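Choloylglycine hydrolase (Clostridium perfringens, PDB 2BJF) hydrolyses the amide bond of glycine- and taurine-conjugated bile salts as an N-terminal nucleophile hydrolase, and can also join taurine to bile acids. Local coordinates at residues I33-K38 and N308-E313. Residues are numbered along the deposited sequence; the frame is centred on the assembly and turned at random. Where two conformers were deposited one is given.
Sequences IPRNFK and NLDGNE
Arg35 crosses Leu309 and Asp310 obliquely, touching one or the other with every side-chain atom. Its backbone N donates to Leu309 O over 2.8 Å, nearly straight at 161°, and the same oxygen is brushed by the first carbons: Arg35 CB and CG each lie 3.3 Å from Leu309 O. CG stands anti to the carbonyl carbon (chi1 -61°), and the chain then runs extended to NE. Arg35 CD passes 3.4 Å from Asp310 OD1. At the tip the guanidinium is laid on Leu309, whose CB sits 3.8 Å above the plane, over the group's centre, while Leu309 CD1 approaches NH2 on a face. Arg35 NH1 makes a salt bridge to Asp310 OD1 at 3.0 Å; the oxygen lies near the guanidinium plane, but NH1 meets it from above the carboxylate, the two planes being 55° apart. NH2 forms a separate salt bridge with Glu73, so two acids share the guanidinium.

Leu309 O belongs to a type I beta turn, Asn308 to Gly311, closed by Gly311 N to Asn308 O; Asn308 OD1 adds an Asx turn by accepting from Asp310 N. The contact joins the loop that follows strand 29-33 to the loop leading into its antiparallel partner, strand 315-318, at the surface and away from the bile-salt site.

Pro34 packs its ring against carbonyl oxygens, with Pro34 CD 3.2 Å from Glu313 O. Two waters each donate to both Arg35 O and Gly311 O. One of them and Asn312 O both lie in the plane of the Phe37 ring, at its edge, with Asn312 O 3.4 Å from Phe37 CE1.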
loop_
_atom_site.group_PDB
_atom_site.type_symbol
_atom_site.label_atom_id
_atom_site.label_comp_id
_atom_site.label_asym_id
_atom_site.label_seq_id
_atom_site.Cartn_x
_atom_site.Cartn_y
_atom_site.Cartn_z
ATOM N N ILE A 33 -9.214 5.700 -44.029
ATOM C CA ILE A 33 -8.404 5.996 -45.209
ATOM C C ILE A 33 -8.352 4.756 -46.104
ATOM O O ILE A 33 -7.922 3.692 -45.656
ATOM C CB ILE A 33 -6.959 6.438 -44.843
ATOM C CG1 ILE A 33 -6.973 7.536 -43.771
ATOM C CG2 ILE A 33 -6.212 6.909 -46.091
ATOM C CD1 ILE A 33 -5.595 7.891 -43.219
ATOM N N PRO A 34 -8.798 4.886 -47.369
ATOM C CA PRO A 34 -8.783 3.753 -48.297
ATOM C C PRO A 34 -7.375 3.428 -48.803
ATOM O O PRO A 34 -6.425 4.157 -48.503
ATOM C CB PRO A 34 -9.667 4.238 -49.450
ATOM C CG PRO A 34 -9.518 5.716 -49.436
ATOM C CD PRO A 34 -9.350 6.104 -47.993
ATOM N N ARG A 35 -7.258 2.337 -49.560
ATOM C CA ARG A 35 -5.998 1.945 -50.196
ATOM C C ARG A 35 -5.561 2.985 -51.220
ATOM O O ARG A 35 -6.400 3.699 -51.783
ATOM C CB ARG A 35 -6.154 0.608 -50.924
ATOM C CG ARG A 35 -6.528 -0.580 -50.062
ATOM C CD ARG A 35 -7.128 -1.663 -50.944
ATOM N NE ARG A 35 -7.500 -2.864 -50.201
ATOM C CZ ARG A 35 -8.294 -3.823 -50.671
ATOM N NH1 ARG A 35 -8.819 -3.726 -51.888
ATOM N NH2 ARG A 35 -8.571 -4.880 -49.920
ATOM N N ASN A 36 -4.252 3.063 -51.457
ATOM C CA ASN A 36 -3.675 3.923 -52.499
ATOM C C ASN A 36 -4.042 5.408 -52.354
ATOM O O ASN A 36 -4.183 6.127 -53.347
ATOM C CB ASN A 36 -4.039 3.384 -53.894
ATOM C CG ASN A 36 -3.164 3.957 -54.998
ATOM O OD1 ASN A 36 -3.669 4.527 -55.967
ATOM N ND2 ASN A 36 -1.850 3.810 -54.857
ATOM N N PHE A 37 -4.193 5.859 -51.110
ATOM C CA PHE A 37 -4.495 7.264 -50.836
ATOM C C PHE A 37 -3.239 8.025 -50.431
ATOM O O PHE A 37 -2.559 7.656 -49.471
ATOM C CB PHE A 37 -5.582 7.415 -49.764
ATOM C CG PHE A 37 -6.078 8.828 -49.604
ATOM C CD1 PHE A 37 -7.132 9.300 -50.383
ATOM C CD2 PHE A 37 -5.484 9.691 -48.688
ATOM C CE1 PHE A 37 -7.590 10.609 -50.246
ATOM C CE2 PHE A 37 -5.931 11.002 -48.547
ATOM C CZ PHE A 37 -6.989 11.460 -49.326
ATOM N N LYS A 38 -2.949 9.092 -51.170
ATOM C CA LYS A 38 -1.762 9.905 -50.934
ATOM C C LYS A 38 -2.034 10.997 -49.898
ATOM O O LYS A 38 -2.843 11.902 -50.124
ATOM C CB LYS A 38 -1.259 10.503 -52.254
ATOM C CG LYS A 38 0.003 11.355 -52.138
ATOM C CD LYS A 38 0.584 11.723 -53.508
ATOM C CE LYS A 38 -0.395 12.506 -54.383
ATOM N NZ LYS A 38 -0.801 13.813 -53.790
ATOM N N ASN A 308 -15.732 1.286 -48.789
ATOM C CA ASN A 308 -14.971 0.938 -49.984
ATOM C C ASN A 308 -13.477 1.068 -49.722
ATOM O O ASN A 308 -12.949 2.178 -49.616
ATOM C CB ASN A 308 -15.383 1.801 -51.181
ATOM C CG ASN A 308 -14.879 1.245 -52.509
ATOM O OD1 ASN A 308 -14.161 0.243 -52.550
ATOM N ND2 ASN A 308 -15.260 1.896 -53.603
ATOM N N LEU A 309 -12.804 -0.074 -49.620
ATOM C CA LEU A 309 -11.357 -0.094 -49.410
ATOM C C LEU A 309 -10.609 0.425 -50.638
ATOM O O LEU A 309 -9.460 0.854 -50.533
ATOM C CB LEU A 309 -10.869 -1.497 -49.024
ATOM C CG LEU A 309 -11.523 -2.220 -47.835
ATOM C CD1 LEU A 309 -10.760 -3.498 -47.514
ATOM C CD2 LEU A 309 -11.638 -1.344 -46.586
ATOM N N ASP A 310 -11.275 0.389 -51.793
ATOM C CA ASP A 310 -10.732 0.930 -53.040
ATOM C C ASP A 310 -11.264 2.337 -53.337
ATOM O O ASP A 310 -11.229 2.794 -54.485
ATOM C CB ASP A 310 -11.043 -0.009 -54.213
ATOM C CG ASP A 310 -10.353 -1.358 -54.089
ATOM O OD1 ASP A 310 -9.166 -1.401 -53.697
ATOM O OD2 ASP A 310 -11.001 -2.379 -54.401
ATOM N N GLY A 311 -11.746 3.019 -52.299
ATOM C CA GLY A 311 -12.280 4.379 -52.423
ATOM C C GLY A 311 -11.220 5.425 -52.726
ATOM O O GLY A 311 -10.026 5.122 -52.743
ATOM N N ASN A 312 -11.662 6.660 -52.954
ATOM C CA ASN A 312 -10.762 7.745 -53.359
ATOM C C ASN A 312 -10.680 8.921 -52.377
ATOM O O ASN A 312 -9.977 9.902 -52.634
ATOM C CB ASN A 312 -11.121 8.243 -54.770
ATOM C CG ASN A 312 -12.546 8.785 -54.868
ATOM O OD1 ASN A 312 -13.174 9.130 -53.865
ATOM N ND2 ASN A 312 -13.056 8.869 -56.092
ATOM N N GLU A 313 -11.395 8.814 -51.261
ATOM C CA GLU A 313 -11.471 9.897 -50.282
ATOM C C GLU A 313 -11.334 9.393 -48.853
ATOM O O GLU A 313 -11.704 8.258 -48.547
ATOM C CB GLU A 313 -12.808 10.632 -50.401
ATOM C CG GLU A 313 -12.941 11.579 -51.585
ATOM C CD GLU A 313 -14.257 12.345 -51.572
ATOM O OE1 GLU A 313 -15.162 11.986 -50.784
ATOM O OE2 GLU A 313 -14.389 13.311 -52.354
HETATM O O HOH W 1 -8.048 3.070 -53.827
HETATM O O HOH W 2 -7.484 6.255 -52.419
#